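Local structure of dihydrodipicolinate reductase N-terminus domain-containing protein (Mycobacterium smegmatis, 6IAQ) at residues D171-E176 and P301-T306; A17-V22 and V79-S84; M235-L240 and G272-P277. The protein binds NADP(H) and acts as a native amine dehydrogenase, one of a family used for the asymmetric reductive amination of ketones. All blocks are in the same frame, centred on the assembly; numbering follows the deposited sequence.

Interaction 1. Residues D171-E176 and P301-T306. With NAP (NADP nicotinamide-adenine-dinucleotide phosphate), chain F.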
loop_
_atom_site.group_PDB
_atom_site.type_symbol
_atom_site.label_atom_id
_atom_site.label_comp_id
_atom_site.label_asym_id
_atom_site.label_seq_id
_atom_site.Cartn_x
_atom_site.Cartn_y
_atom_site.Cartn_z
ATOM N N ASP A 171 6.814 -23.219 12.264
ATOM C CA ASP A 171 6.112 -23.573 13.525
ATOM C C ASP A 171 4.969 -22.597 13.817
ATOM O O ASP A 171 4.279 -22.811 14.805
ATOM C CB ASP A 171 7.106 -23.689 14.689
ATOM C CG ASP A 171 7.693 -25.101 14.775
ATOM O OD1 ASP A 171 7.406 -25.925 13.880
ATOM O OD2 ASP A 171 8.441 -25.361 15.737
ATOM N N ASP A 172 4.765 -21.567 12.997
ATOM C CA ASP A 172 3.555 -20.705 13.080
ATOM C C ASP A 172 2.378 -21.378 12.353
ATOM O O ASP A 172 1.271 -20.868 12.495
ATOM C CB ASP A 172 3.787 -19.312 12.478
ATOM C CG ASP A 172 4.548 -18.342 13.366
ATOM O OD1 ASP A 172 4.724 -18.630 14.575
ATOM O OD2 ASP A 172 4.946 -17.275 12.842
ATOM N N PHE A 173 2.617 -22.449 11.592
ATOM C CA PHE A 173 1.627 -23.071 10.669
ATOM C C PHE A 173 1.544 -24.575 10.949
ATOM O O PHE A 173 2.236 -25.073 11.866
ATOM C CB PHE A 173 2.020 -22.773 9.218
ATOM C CG PHE A 173 2.232 -21.298 8.995
ATOM C CD1 PHE A 173 1.148 -20.427 8.951
ATOM C CD2 PHE A 173 3.507 -20.779 8.897
ATOM C CE1 PHE A 173 1.348 -19.062 8.784
ATOM C CE2 PHE A 173 3.709 -19.412 8.739
ATOM C CZ PHE A 173 2.631 -18.561 8.688
ATOM N N GLY A 174 0.693 -25.272 10.190
ATOM C CA GLY A 174 0.323 -26.662 10.485
ATOM C C GLY A 174 1.140 -27.680 9.709
ATOM O O GLY A 174 2.004 -27.332 8.894
ATOM N N PRO A 175 0.858 -28.986 9.943
ATOM C CA PRO A 175 1.603 -30.080 9.314
ATOM C C PRO A 175 1.648 -30.081 7.783
ATOM O O PRO A 175 2.660 -30.556 7.217
ATOM C CB PRO A 175 0.844 -31.341 9.770
ATOM C CG PRO A 175 0.159 -30.931 11.047
ATOM C CD PRO A 175 -0.177 -29.464 10.870
ATOM N N GLU A 176 0.584 -29.604 7.121
ATOM C CA GLU A 176 0.550 -29.605 5.635
ATOM C C GLU A 176 1.777 -28.812 5.157
ATOM O O GLU A 176 2.481 -29.286 4.259
ATOM C CB GLU A 176 -0.762 -29.019 5.103
ATOM C CG GLU A 176 -0.757 -28.797 3.595
ATOM C CD GLU A 176 -0.802 -30.061 2.752
ATOM O OE1 GLU A 176 -1.261 -31.074 3.275
ATOM O OE2 GLU A 176 -0.337 -30.044 1.613
ATOM N N PRO A 301 3.766 -9.695 11.471
ATOM C CA PRO A 301 2.907 -10.781 11.968
ATOM C C PRO A 301 2.307 -11.641 10.845
ATOM O O PRO A 301 1.132 -11.494 10.540
ATOM C CB PRO A 301 1.818 -10.028 12.741
ATOM C CG PRO A 301 1.724 -8.706 12.016
ATOM C CD PRO A 301 3.151 -8.367 11.640
ATOM N N THR A 302 3.136 -12.501 10.243
ATOM C CA THR A 302 2.758 -13.311 9.055
ATOM C C THR A 302 1.525 -14.169 9.391
ATOM O O THR A 302 0.586 -14.179 8.635
ATOM C CB THR A 302 3.933 -14.175 8.595
ATOM O OG1 THR A 302 5.087 -13.335 8.496
ATOM C CG2 THR A 302 3.676 -14.895 7.279
ATOM N N GLN A 303 1.556 -14.891 10.492
ATOM C CA GLN A 303 0.475 -15.823 10.883
ATOM C C GLN A 303 -0.845 -15.050 11.006
ATOM O O GLN A 303 -1.839 -15.465 10.428
ATOM C CB GLN A 303 0.831 -16.517 12.203
ATOM C CG GLN A 303 -0.153 -17.624 12.569
ATOM C CD GLN A 303 -0.123 -17.921 14.046
ATOM O OE1 GLN A 303 -0.572 -17.119 14.856
ATOM N NE2 GLN A 303 0.409 -19.072 14.403
ATOM N N THR A 304 -0.886 -13.969 11.763
ATOM C CA THR A 304 -2.162 -13.276 12.011
ATOM C C THR A 304 -2.656 -12.680 10.692
ATOM O O THR A 304 -3.874 -12.822 10.431
ATOM C CB THR A 304 -2.062 -12.221 13.111
ATOM O OG1 THR A 304 -1.491 -12.808 14.274
ATOM C CG2 THR A 304 -3.409 -11.618 13.451
ATOM N N THR A 305 -1.794 -12.028 9.903
ATOM C CA THR A 305 -2.228 -11.285 8.689
ATOM C C THR A 305 -2.506 -12.274 7.546
ATOM O O THR A 305 -3.189 -11.885 6.571
ATOM C CB THR A 305 -1.254 -10.174 8.284
ATOM O OG1 THR A 305 0.018 -10.743 7.949
ATOM C CG2 THR A 305 -1.090 -9.116 9.360
ATOM N N THR A 306 -2.042 -13.516 7.616
ATOM C CA THR A 306 -2.546 -14.562 6.696
ATOM C C THR A 306 -4.074 -14.624 6.846
ATOM O O THR A 306 -4.823 -14.580 5.839
ATOM C CB THR A 306 -1.927 -15.925 6.999
ATOM O OG1 THR A 306 -0.552 -15.920 6.649
ATOM C CG2 THR A 306 -2.630 -17.053 6.281
HETATM P PA NAP F . -2.763 -27.569 8.554
HETATM O O1A NAP F . -2.843 -27.180 9.955
HETATM O O2A NAP F . -2.028 -28.849 8.055
HETATM O O5B NAP F . -4.303 -27.611 8.011
HETATM C C5B NAP F . -4.676 -28.236 6.775
HETATM C C4B NAP F . -6.106 -28.739 6.916
HETATM O O4B NAP F . -6.577 -29.311 5.699
HETATM C C3B NAP F . -6.313 -29.823 8.008
HETATM O O3B NAP F . -7.421 -29.329 8.800
HETATM C C2B NAP F . -6.746 -31.095 7.284
HETATM O O2B NAP F . -7.785 -31.833 7.964
HETATM C C1B NAP F . -7.392 -30.464 6.089
HETATM N N9A NAP F . -7.525 -31.277 4.882
HETATM C C8A NAP F . -6.571 -31.882 4.146
HETATM N N7A NAP F . -7.153 -32.437 3.076
HETATM C C5A NAP F . -8.465 -32.103 3.103
HETATM C C6A NAP F . -9.675 -32.322 2.270
HETATM N N6A NAP F . -9.612 -33.027 1.148
HETATM N N1A NAP F . -10.833 -31.807 2.677
HETATM C C2A NAP F . -10.968 -31.072 3.800
HETATM N N3A NAP F . -9.926 -30.814 4.623
HETATM C C4A NAP F . -8.710 -31.342 4.302
HETATM O O3 NAP F . -2.102 -26.379 7.632
HETATM P PN NAP F . -2.369 -24.754 7.828
HETATM O O1N NAP F . -1.259 -24.070 8.564
HETATM O O2N NAP F . -3.761 -24.501 8.293
HETATM O O5D NAP F . -2.200 -24.489 6.261
HETATM C C5D NAP F . -3.122 -24.886 5.238
HETATM C C4D NAP F . -2.726 -24.461 3.851
HETATM O O4D NAP F . -2.762 -22.997 3.808
HETATM C C3D NAP F . -1.352 -24.953 3.493
HETATM O O3D NAP F . -1.272 -25.428 2.161
HETATM C C2D NAP F . -0.488 -23.696 3.662
HETATM O O2D NAP F . 0.687 -23.802 2.847
HETATM C C1D NAP F . -1.504 -22.580 3.282
HETATM N N1N NAP F . -1.138 -21.280 3.872
HETATM C C2N NAP F . -1.085 -20.235 3.067
HETATM C C3N NAP F . -0.684 -19.007 3.572
HETATM C C7N NAP F . -0.657 -17.772 2.699
HETATM O O7N NAP F . -0.137 -16.774 3.196
HETATM N N7N NAP F . -1.208 -17.764 1.472
HETATM C C4N NAP F . -0.361 -18.901 4.925
HETATM C C5N NAP F . -0.430 -20.015 5.755
HETATM C C6N NAP F . -0.833 -21.195 5.179
HETATM P P2B NAP F . -7.566 -32.493 9.403
HETATM O O1X NAP F . -7.426 -31.391 10.413
HETATM O O2X NAP F . -8.902 -33.161 9.719
HETATM O O3X NAP F . -6.360 -33.381 9.080
HETATM O O HOH W 1 3.847 -14.686 12.374
#
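With CG anti to its backbone N (chi1 -172°) and the chain extended beyond, Gln-303 stretches from the first turn of helix 302-312 to the backbone of Asp-172. Its NE2 donates to Asp-172 O over 2.8 Å in a nearly straight bond (176°), lying in the carbonyl plane on a lone pair, with the acceptor also in the amide plane of Gln-303. A water that accepts from Gln-303 N lies 2.9 Å from Asp-172 OD2, to which it can donate.

Phe-173, CG beside its backbone N, brings its ring up to the helix start, crossing the Thr-302 side chain at about a right angle. CZ approaches CG2 of Thr-302 at 4.1 Å, the methyl sitting at the ring edge, while CE1 lies 4.0 Å from Gln-303 CA. Thr-306 OG1 bonds back to Thr-302 O, from above the carbonyl plane; that turns CG2 to the nicotinamide, 3.2 Å from NAP C4N, a tight approach.

Beyond the ring, Gly-174 N donates to NAP O1N (2.8 Å) and Glu-176 N to NAP O2A (2.9 Å). Backbone N-H groups at the start of helix 175-180 thus grip the pyrophosphate, a common anion-binding use of a helix N-terminus, here within the NADP pocket.

Interaction 2. Residues A17-V22 and V79-S84. With NAP (NADP nicotinamide-adenine-dinucleotide phosphate), chain F.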
loop_
_atom_site.group_PDB
_atom_site.type_symbol
_atom_site.label_atom_id
_atom_site.label_comp_id
_atom_site.label_asym_id
_atom_site.label_seq_id
_atom_site.Cartn_x
_atom_site.Cartn_y
_atom_site.Cartn_z
ATOM N N ALA A 17 -4.454 -25.308 11.420
ATOM C CA ALA A 17 -3.848 -24.187 12.180
ATOM C C ALA A 17 -4.477 -22.856 11.719
ATOM O O ALA A 17 -4.869 -22.029 12.588
ATOM C CB ALA A 17 -2.350 -24.190 11.987
ATOM N N MET A 18 -4.588 -22.633 10.412
ATOM C CA MET A 18 -5.056 -21.314 9.899
ATOM C C MET A 18 -6.585 -21.191 10.053
ATOM O O MET A 18 -7.036 -20.178 10.615
ATOM C CB MET A 18 -4.626 -21.058 8.450
ATOM C CG MET A 18 -3.089 -20.893 8.297
ATOM S SD MET A 18 -2.377 -19.643 9.382
ATOM C CE MET A 18 -1.896 -20.581 10.832
ATOM N N ASN A 19 -7.367 -22.173 9.628
ATOM C CA ASN A 19 -8.854 -22.042 9.694
ATOM C C ASN A 19 -9.327 -22.007 11.141
ATOM O O ASN A 19 -10.397 -21.421 11.374
ATOM C CB ASN A 19 -9.610 -23.033 8.821
ATOM C CG ASN A 19 -9.988 -22.423 7.490
ATOM O OD1 ASN A 19 -9.797 -21.216 7.296
ATOM N ND2 ASN A 19 -10.508 -23.226 6.568
ATOM N N SER A 20 -8.556 -22.526 12.097
ATOM C CA SER A 20 -8.915 -22.386 13.524
ATOM C C SER A 20 -8.916 -20.897 13.884
ATOM O O SER A 20 -9.859 -20.449 14.537
ATOM C CB SER A 20 -8.018 -23.196 14.422
ATOM O OG SER A 20 -8.163 -24.588 14.113
ATOM N N ILE A 21 -7.910 -20.147 13.436
ATOM C CA ILE A 21 -7.807 -18.683 13.722
ATOM C C ILE A 21 -8.916 -17.978 12.932
ATOM O O ILE A 21 -9.605 -17.096 13.491
ATOM C CB ILE A 21 -6.405 -18.148 13.360
ATOM C CG1 ILE A 21 -5.312 -18.868 14.148
ATOM C CG2 ILE A 21 -6.343 -16.644 13.574
ATOM C CD1 ILE A 21 -3.895 -18.613 13.655
ATOM N N VAL A 22 -9.052 -18.321 11.669
ATOM C CA VAL A 22 -10.021 -17.687 10.745
ATOM C C VAL A 22 -11.440 -17.820 11.315
ATOM O O VAL A 22 -12.188 -16.820 11.281
ATOM C CB VAL A 22 -9.903 -18.294 9.350
ATOM C CG1 VAL A 22 -11.101 -17.933 8.490
ATOM C CG2 VAL A 22 -8.590 -17.882 8.684
ATOM N N VAL A 79 -14.385 -20.831 2.818
ATOM C CA VAL A 79 -13.127 -20.230 3.342
ATOM C C VAL A 79 -12.114 -21.381 3.479
ATOM O O VAL A 79 -12.307 -22.210 4.352
ATOM C CB VAL A 79 -13.405 -19.504 4.660
ATOM C CG1 VAL A 79 -12.162 -18.827 5.177
ATOM C CG2 VAL A 79 -14.558 -18.501 4.508
ATOM N N ILE A 80 -11.187 -21.499 2.536
ATOM C CA ILE A 80 -10.380 -22.726 2.331
ATOM C C ILE A 80 -8.967 -22.503 2.886
ATOM O O ILE A 80 -8.249 -21.596 2.414
ATOM C CB ILE A 80 -10.334 -23.123 0.859
ATOM C CG1 ILE A 80 -11.749 -23.207 0.258
ATOM C CG2 ILE A 80 -9.581 -24.443 0.706
ATOM C CD1 ILE A 80 -11.750 -23.494 -1.222
ATOM N N ALA A 81 -8.570 -23.357 3.824
ATOM C CA ALA A 81 -7.172 -23.446 4.300
ATOM C C ALA A 81 -6.793 -24.931 4.340
ATOM O O ALA A 81 -6.822 -25.517 5.474
ATOM C CB ALA A 81 -7.052 -22.769 5.620
ATOM N N VAL A 82 -6.488 -25.516 3.185
ATOM C CA VAL A 82 -6.164 -26.978 3.164
ATOM C C VAL A 82 -4.815 -27.230 2.500
ATOM O O VAL A 82 -4.033 -27.900 3.164
ATOM C CB VAL A 82 -7.298 -27.914 2.670
ATOM C CG1 VAL A 82 -8.669 -27.283 2.692
ATOM C CG2 VAL A 82 -6.992 -28.652 1.383
ATOM N N ASN A 83 -4.543 -26.742 1.292
ATOM C CA ASN A 83 -3.288 -27.053 0.556
ATOM C C ASN A 83 -2.836 -25.836 -0.271
ATOM O O ASN A 83 -3.518 -24.776 -0.207
ATOM C CB ASN A 83 -3.447 -28.316 -0.287
ATOM C CG ASN A 83 -4.666 -28.252 -1.182
ATOM O OD1 ASN A 83 -5.049 -27.160 -1.615
ATOM N ND2 ASN A 83 -5.287 -29.409 -1.427
ATOM N N SER A 84 -1.742 -25.982 -1.036
ATOM C CA SER A 84 -0.957 -24.855 -1.602
ATOM C C SER A 84 -1.032 -24.833 -3.131
ATOM O O SER A 84 -1.182 -23.745 -3.700
ATOM C CB SER A 84 0.484 -24.952 -1.146
ATOM O OG SER A 84 0.582 -24.775 0.262
HETATM P PA NAP F . -2.763 -27.569 8.554
HETATM O O1A NAP F . -2.843 -27.180 9.955
HETATM O O2A NAP F . -2.028 -28.849 8.055
HETATM O O5B NAP F . -4.303 -27.611 8.011
HETATM C C5B NAP F . -4.676 -28.236 6.775
HETATM C C4B NAP F . -6.106 -28.739 6.916
HETATM O O4B NAP F . -6.577 -29.311 5.699
HETATM C C3B NAP F . -6.313 -29.823 8.008
HETATM O O3B NAP F . -7.421 -29.329 8.800
HETATM C C2B NAP F . -6.746 -31.095 7.284
HETATM O O2B NAP F . -7.785 -31.833 7.964
HETATM C C1B NAP F . -7.392 -30.464 6.089
HETATM N N9A NAP F . -7.525 -31.277 4.882
HETATM C C8A NAP F . -6.571 -31.882 4.146
HETATM N N7A NAP F . -7.153 -32.437 3.076
HETATM C C5A NAP F . -8.465 -32.103 3.103
HETATM C C6A NAP F . -9.675 -32.322 2.270
HETATM N N6A NAP F . -9.612 -33.027 1.148
HETATM N N1A NAP F . -10.833 -31.807 2.677
HETATM C C2A NAP F . -10.968 -31.072 3.800
HETATM N N3A NAP F . -9.926 -30.814 4.623
HETATM C C4A NAP F . -8.710 -31.342 4.302
HETATM O O3 NAP F . -2.102 -26.379 7.632
HETATM P PN NAP F . -2.369 -24.754 7.828
HETATM O O1N NAP F . -1.259 -24.070 8.564
HETATM O O2N NAP F . -3.761 -24.501 8.293
HETATM O O5D NAP F . -2.200 -24.489 6.261
HETATM C C5D NAP F . -3.122 -24.886 5.238
HETATM C C4D NAP F . -2.726 -24.461 3.851
HETATM O O4D NAP F . -2.762 -22.997 3.808
HETATM C C3D NAP F . -1.352 -24.953 3.493
HETATM O O3D NAP F . -1.272 -25.428 2.161
HETATM C C2D NAP F . -0.488 -23.696 3.662
HETATM O O2D NAP F . 0.687 -23.802 2.847
HETATM C C1D NAP F . -1.504 -22.580 3.282
HETATM N N1N NAP F . -1.138 -21.280 3.872
HETATM C C2N NAP F . -1.085 -20.235 3.067
HETATM C C3N NAP F . -0.684 -19.007 3.572
HETATM C C7N NAP F . -0.657 -17.772 2.699
HETATM O O7N NAP F . -0.137 -16.774 3.196
HETATM N N7N NAP F . -1.208 -17.764 1.472
HETATM C C4N NAP F . -0.361 -18.901 4.925
HETATM C C5N NAP F . -0.430 -20.015 5.755
HETATM C C6N NAP F . -0.833 -21.195 5.179
HETATM P P2B NAP F . -7.566 -32.493 9.403
HETATM O O1X NAP F . -7.426 -31.391 10.413
HETATM O O2X NAP F . -8.902 -33.161 9.719
HETATM O O3X NAP F . -6.360 -33.381 9.080
HETATM O O HOH W 2 -6.430 -24.832 8.103
#
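Asn-19, Val-22, Val-79 and Ala-81 form the close-packed side of this contact, where the first turns of helix 17-28 lie against the end of strand 77-80. The Asn-19 amide rests on the methyl of Ala-81, with CG 3.5 Å from CB. Its ND2 donates to Val-79 O at 3.0 Å, approaching from above the carbonyl plane with a bent N-H...O angle of 148°; it also donates to Gly-14 O in the loop before the helix. OD1, buried against Ala-81 CB and Val-79 CG1, has no polar partner, so all the hydrogen bonds of the amide run through ND2. One turn on, Val-22 and Val-79 both carry CG1 anti to the backbone N and meet tip to tip, CG1 to CG1 at 3.6 Å.

Toward the cofactor the packing loosens and becomes polar. Met-18 CB is still 4.1 Å from Ala-81 CB, but the chain bends at chi2 and chi3 and leads away. A water fills in between the backbones, accepting from Asn-19 N and donating to Ala-81 O and NAP O2N. The helix N-terminus meets the pyrophosphate directly: Ala-17 N donates to NAP O1A and Met-18 N to NAP O2N, each at 2.9 Å. At the far end of 79-84, Ser-84 OG accepts from NAP O3D at 2.7 Å and is also bonded to Glu-108.

This is the dinucleotide-binding corner of a Rossmann fold: strand 77-80 lies between strands 9-13 and 102-105 in the parallel sheet, and Met-310 of helix 302-312 packs on both Val-22 and Val-79.

Interaction 3. Residues M235-L240 and G272-P277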
loop_
_atom_site.group_PDB
_atom_site.type_symbol
_atom_site.label_atom_id
_atom_site.label_comp_id
_atom_site.label_asym_id
_atom_site.label_seq_id
_atom_site.Cartn_x
_atom_site.Cartn_y
_atom_site.Cartn_z
ATOM N N MET A 235 17.095 -28.942 17.592
ATOM C CA MET A 235 15.865 -28.104 17.635
ATOM C C MET A 235 14.655 -29.030 17.736
ATOM O O MET A 235 14.806 -30.254 17.648
ATOM C CB MET A 235 15.683 -27.283 16.355
ATOM C CG MET A 235 16.946 -26.746 15.798
ATOM S SD MET A 235 16.711 -25.825 14.285
ATOM C CE MET A 235 15.392 -24.688 14.740
ATOM N N ARG A 236 13.479 -28.451 17.840
ATOM C CA ARG A 236 12.187 -29.158 17.876
ATOM C C ARG A 236 11.258 -28.404 16.923
ATOM O O ARG A 236 11.339 -27.170 16.893
ATOM C CB ARG A 236 11.622 -29.200 19.303
ATOM C CG ARG A 236 10.400 -30.099 19.399
ATOM C CD ARG A 236 10.012 -30.557 20.776
ATOM N NE ARG A 236 9.306 -31.834 20.667
ATOM C CZ ARG A 236 8.027 -31.973 20.359
ATOM N NH1 ARG A 236 7.498 -33.178 20.277
ATOM N NH2 ARG A 236 7.269 -30.911 20.137
ATOM N N SER A 237 10.475 -29.118 16.124
ATOM C CA SER A 237 9.365 -28.542 15.324
ATOM C C SER A 237 8.074 -28.814 16.072
ATOM O O SER A 237 7.675 -29.993 16.161
ATOM C CB SER A 237 9.299 -29.113 13.941
ATOM O OG SER A 237 8.105 -28.695 13.293
ATOM N N GLU A 238 7.453 -27.774 16.616
ATOM C CA GLU A 238 6.107 -27.874 17.232
ATOM C C GLU A 238 5.089 -28.250 16.148
ATOM O O GLU A 238 4.102 -28.937 16.479
ATOM C CB GLU A 238 5.756 -26.593 17.988
ATOM C CG GLU A 238 6.574 -26.415 19.254
ATOM C CD GLU A 238 6.613 -27.633 20.166
ATOM O OE1 GLU A 238 7.729 -28.015 20.591
ATOM O OE2 GLU A 238 5.536 -28.209 20.446
ATOM N N ALA A 239 5.282 -27.847 14.895
ATOM C CA ALA A 239 4.283 -28.125 13.835
ATOM C C ALA A 239 4.169 -29.644 13.613
ATOM O O ALA A 239 3.048 -30.113 13.372
ATOM C CB ALA A 239 4.630 -27.407 12.558
ATOM N N LEU A 240 5.285 -30.380 13.648
ATOM C CA LEU A 240 5.283 -31.847 13.397
ATOM C C LEU A 240 5.445 -32.653 14.692
ATOM O O LEU A 240 5.267 -33.865 14.642
ATOM C CB LEU A 240 6.360 -32.160 12.356
ATOM C CG LEU A 240 6.029 -31.673 10.943
ATOM C CD1 LEU A 240 7.175 -31.905 9.989
ATOM C CD2 LEU A 240 4.770 -32.326 10.414
ATOM N N GLY A 272 11.245 -20.308 4.337
ATOM C CA GLY A 272 10.238 -20.906 5.215
ATOM C C GLY A 272 10.882 -22.034 5.981
ATOM O O GLY A 272 11.220 -23.076 5.339
ATOM N N ARG A 273 11.086 -21.850 7.290
ATOM C CA ARG A 273 11.872 -22.813 8.090
ATOM C C ARG A 273 11.433 -22.785 9.551
ATOM O O ARG A 273 10.827 -21.801 10.003
ATOM C CB ARG A 273 13.371 -22.519 7.959
ATOM C CG ARG A 273 13.817 -21.208 8.613
ATOM C CD ARG A 273 15.274 -20.790 8.306
ATOM N NE ARG A 273 15.515 -19.655 9.192
ATOM C CZ ARG A 273 15.120 -18.401 8.939
ATOM N NH1 ARG A 273 14.551 -18.097 7.778
ATOM N NH2 ARG A 273 15.282 -17.470 9.866
ATOM N N VAL A 274 11.798 -23.835 10.283
ATOM C CA VAL A 274 11.627 -23.868 11.747
ATOM C C VAL A 274 12.597 -22.843 12.344
ATOM O O VAL A 274 13.789 -22.881 11.994
ATOM C CB VAL A 274 11.844 -25.275 12.316
ATOM C CG1 VAL A 274 11.669 -25.288 13.811
ATOM C CG2 VAL A 274 10.914 -26.296 11.673
ATOM N N TYR A 275 12.091 -21.942 13.189
ATOM C CA TYR A 275 12.925 -20.933 13.880
ATOM C C TYR A 275 13.476 -21.513 15.187
ATOM O O TYR A 275 12.773 -22.275 15.907
ATOM C CB TYR A 275 12.112 -19.691 14.226
ATOM C CG TYR A 275 11.828 -18.758 13.080
ATOM C CD1 TYR A 275 12.087 -19.087 11.752
ATOM C CD2 TYR A 275 11.215 -17.541 13.341
ATOM C CE1 TYR A 275 11.793 -18.205 10.721
ATOM C CE2 TYR A 275 10.913 -16.657 12.326
ATOM C CZ TYR A 275 11.191 -16.985 11.015
ATOM O OH TYR A 275 10.859 -16.100 10.028
ATOM N N GLY A 276 14.690 -21.117 15.506
ATOM C CA GLY A 276 15.230 -21.241 16.869
ATOM C C GLY A 276 14.892 -19.984 17.664
ATOM O O GLY A 276 14.338 -19.029 17.121
ATOM N N PRO A 277 15.203 -19.958 18.978
ATOM C CA PRO A 277 14.960 -18.777 19.810
ATOM C C PRO A 277 15.607 -17.508 19.227
ATOM O O PRO A 277 16.680 -17.598 18.649
ATOM C CB PRO A 277 15.602 -19.161 21.155
ATOM C CG PRO A 277 15.540 -20.668 21.171
ATOM C CD PRO A 277 15.776 -21.081 19.734
HETATM O O HOH W 3 13.054 -24.922 17.587
#
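Strand 235-237 runs past the end of strand 265-273 without pairing with it: the closest CA pair, Ser-237 with Val-274, is 6.3 Å apart, and no direct hydrogen bond crosses. The contact therefore joins a small two-stranded antiparallel hairpin, 235-237 with 242-244, to the end of an inner strand of the mixed sheet of the C-terminal domain, where the chain leaves strand 265-273.

Val-274 is the wedge between them. With CG1 anti to its backbone N (chi1 180°), it places that methyl 3.6 Å from Arg-236 O and 3.9 Å from Met-235 CE, while CG2 rests at 4.0 Å from Ser-237 CB. Val-274 also packs on Val-170 and Val-183, and on Asp-171. Met-235 starts with CG beside its backbone N, runs straight through chi2 and bends at chi3, which lays the terminal methyl over the Val-274 to Gly-276 backbone; CE is 3.7 Å from Gly-276 N. The methyl thus meets peptide groups as well as the Val-274 side chain.

Ser-237 OG is turned anti to its own N and bonds to Asp-171 OD1, besides taking a weak bond from Leu-240 N that closes the turn after the strand. Asp-171 also receives Glu-238 N and Ala-239 N, so its carboxylate gathers the start of this turn.

Arg-236 points from the contact into exposed surroundings, where its NH2 forms a salt bridge with Glu-238 OE1; the oxygen lies near the guanidinium plane, although the nitrogen sits above the carboxylate plane. On the side facing 272-277, a water makes the polar link between the segments, donating to Arg-236 O at 2.9 Å and to Tyr-275 O at 3.1 Å.

How the interactions relate
Interactions 1 and 2 are buried and share NAP: one brings backbone N-H groups to its pyrophosphate from the C-terminal domain, the other from the Rossmann domain. They meet where the Met-18 methyl packs on Phe-173 and Asp-172 O. Interaction 3, partly buried and about 20 Å from interaction 2 between centres, touches no cofactor; its methyl packing and surface salt bridge suit a place at the partly exposed end of a sheet strand. It is nested in the chain loop closed by interaction 1, and the Asp-171 carboxylate links the two. Direct bonds cross interactions 1 and 2, whereas only water bridges the polar groups of interaction 3.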